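Long-range contact in nucleoporin NUP159 (Saccharomyces cerevisiae, PDB 1XIP), which forms part of the nuclear pore complex and, through its N-terminal beta-propeller domain, tethers the helicase Dbp5 to the pore for mRNA export: residues V165-V170 with L217-L222. Numbering follows the deposited sequence.
Sequences VTSFDV and LSVTIL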
loop_
_atom_site.group_PDB
_atom_site.type_symbol
_atom_site.label_atom_id
_atom_site.label_comp_id
_atom_site.label_asym_id
_atom_site.label_seq_id
_atom_site.Cartn_x
_atom_site.Cartn_y
_atom_site.Cartn_z
ATOM N N VAL A 165 6.395 17.263 0.909
ATOM C CA VAL A 165 5.401 16.207 0.875
ATOM C C VAL A 165 5.797 15.154 1.905
ATOM O O VAL A 165 6.983 14.855 2.038
ATOM C CB VAL A 165 5.379 15.539 -0.544
ATOM C CG1 VAL A 165 4.240 14.487 -0.683
ATOM C CG2 VAL A 165 5.298 16.589 -1.638
ATOM N N THR A 166 4.821 14.592 2.625
ATOM C CA THR A 166 5.109 13.488 3.544
ATOM C C THR A 166 4.423 12.197 3.117
ATOM O O THR A 166 4.849 11.111 3.488
ATOM C CB THR A 166 4.760 13.829 5.012
ATOM O OG1 THR A 166 3.392 14.211 5.108
ATOM C CG2 THR A 166 5.508 15.077 5.470
ATOM N N SER A 167 3.359 12.341 2.338
ATOM C CA SER A 167 2.688 11.226 1.710
ATOM C C SER A 167 2.063 11.660 0.396
ATOM O O SER A 167 1.585 12.773 0.259
ATOM C CB SER A 167 1.601 10.647 2.631
ATOM O OG SER A 167 1.185 9.364 2.168
ATOM N N PHE A 168 2.053 10.762 -0.566
ATOM C CA PHE A 168 1.370 11.019 -1.820
ATOM C C PHE A 168 0.609 9.769 -2.265
ATOM O O PHE A 168 0.856 8.677 -1.776
ATOM C CB PHE A 168 2.366 11.473 -2.890
ATOM C CG PHE A 168 3.140 10.334 -3.527
ATOM C CD1 PHE A 168 2.708 9.765 -4.728
ATOM C CD2 PHE A 168 4.304 9.846 -2.934
ATOM C CE1 PHE A 168 3.423 8.720 -5.327
ATOM C CE2 PHE A 168 5.031 8.810 -3.523
ATOM C CZ PHE A 168 4.588 8.241 -4.720
ATOM N N ASP A 169 -0.323 9.946 -3.189
ATOM C CA ASP A 169 -0.987 8.822 -3.840
ATOM C C ASP A 169 -1.287 9.213 -5.286
ATOM O O ASP A 169 -1.509 10.379 -5.561
ATOM C CB ASP A 169 -2.276 8.457 -3.086
ATOM C CG ASP A 169 -2.811 7.084 -3.461
ATOM O OD1 ASP A 169 -2.093 6.300 -4.154
ATOM O OD2 ASP A 169 -3.950 6.694 -3.102
ATOM N N VAL A 170 -1.257 8.246 -6.205
ATOM C CA VAL A 170 -1.675 8.480 -7.590
ATOM C C VAL A 170 -2.632 7.439 -8.087
ATOM O O VAL A 170 -2.585 6.266 -7.664
ATOM C CB VAL A 170 -0.519 8.444 -8.609
ATOM C CG1 VAL A 170 -0.172 9.838 -9.082
ATOM C CG2 VAL A 170 0.674 7.693 -8.095
ATOM N N LEU A 217 0.929 11.511 8.205
ATOM C CA LEU A 217 1.507 10.187 7.955
ATOM C C LEU A 217 1.160 9.631 6.569
ATOM O O LEU A 217 2.007 9.017 5.920
ATOM C CB LEU A 217 1.131 9.189 9.061
ATOM C CG LEU A 217 1.500 9.440 10.550
ATOM C CD1 LEU A 217 0.940 8.371 11.450
ATOM C CD2 LEU A 217 2.975 9.523 10.762
ATOM N N SER A 218 -0.064 9.865 6.094
ATOM C CA SER A 218 -0.542 9.113 4.947
ATOM C C SER A 218 -1.765 9.704 4.205
ATOM O O SER A 218 -2.707 10.157 4.836
ATOM C CB SER A 218 -0.840 7.684 5.395
ATOM O OG SER A 218 -1.820 7.113 4.557
ATOM N N VAL A 219 -1.725 9.696 2.868
ATOM C CA VAL A 219 -2.929 9.900 2.046
ATOM C C VAL A 219 -3.222 8.706 1.173
ATOM O O VAL A 219 -2.307 7.994 0.749
ATOM C CB VAL A 219 -2.861 11.057 1.015
ATOM C CG1 VAL A 219 -4.034 11.997 1.219
ATOM C CG2 VAL A 219 -1.506 11.748 0.964
ATOM N N THR A 220 -4.506 8.535 0.869
ATOM C CA THR A 220 -4.963 7.546 -0.078
ATOM C C THR A 220 -6.142 8.126 -0.810
ATOM O O THR A 220 -7.069 8.619 -0.184
ATOM C CB THR A 220 -5.384 6.279 0.663
ATOM O OG1 THR A 220 -4.262 5.773 1.386
ATOM C CG2 THR A 220 -5.698 5.153 -0.308
ATOM N N ILE A 221 -6.086 8.089 -2.137
ATOM C CA ILE A 221 -7.211 8.441 -2.983
ATOM C C ILE A 221 -8.173 7.267 -3.008
ATOM O O ILE A 221 -7.803 6.165 -3.443
ATOM C CB ILE A 221 -6.725 8.721 -4.402
ATOM C CG1 ILE A 221 -5.734 9.884 -4.409
ATOM C CG2 ILE A 221 -7.895 8.975 -5.308
ATOM C CD1 ILE A 221 -5.054 10.130 -5.744
ATOM N N LEU A 222 -9.398 7.483 -2.535
ATOM C CA LEU A 222 -10.408 6.422 -2.572
ATOM C C LEU A 222 -11.311 6.609 -3.781
ATOM O O LEU A 222 -11.853 5.647 -4.319
ATOM C CB LEU A 222 -11.240 6.389 -1.285
ATOM C CG LEU A 222 -10.525 6.181 0.052
ATOM C CD1 LEU A 222 -11.470 6.475 1.197
ATOM C CD2 LEU A 222 -9.953 4.783 0.185
HETATM O O HOH W 1 0.550 6.319 2.818
HETATM O O HOH W 2 -0.277 6.215 0.299
#
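The carboxylate oxygen OD2 of D169 takes the backbone N-H of I221 at 2.7 Å from N to OD2, with 157° at the hydrogen, and does so through its anti lone pair, the one turned away from OD1. CG lies anti to the backbone N (chi1 -164°), on a side chain that leaves the main chain toward strand 217-221. The same oxygen makes a weak, long ion pair with K281, which may bias D169 toward its charged form. Beyond the bond, OD2 lies 3.6 Å from CG2 of T220, while CD1 of I221 reaches back to 3.6 Å from the carbonyl O of D169. An alanine in place of D169 would probably leave the N-H of I221 without this acceptor and K281 without a weak counter-charge.

Two residues earlier the pattern recurs: OG of S167 accepts the N-H of V219 at 3.0 Å from N to OG. A water joins this OG to OG of S218, and a second water donates to O of V219 at 2.7 Å and only weakly to O of F168. CG2 of V219 packs at 3.3 Å from O of S167.

Both cross-strand hydrogen bonds thus run from backbone N-H to side chain, and no direct backbone-to-backbone bond is found, although the short strand axes lie 14° from parallel and approach to 5.4 Å. This is contact between the innermost strands of neighbouring propeller blades. Strand 167-170 pairs antiparallel with 174-179, where T166 and S167 face L178 in a classic bulge; strand 215-221 pairs with 226-232, with a matching bulge at L217 and S218. The side chain of F168 leaves the main chain away from strand 215-221, and touches V140 and L142 of strand 138-143, and S218 and T220 touch M279 on strand 279-284.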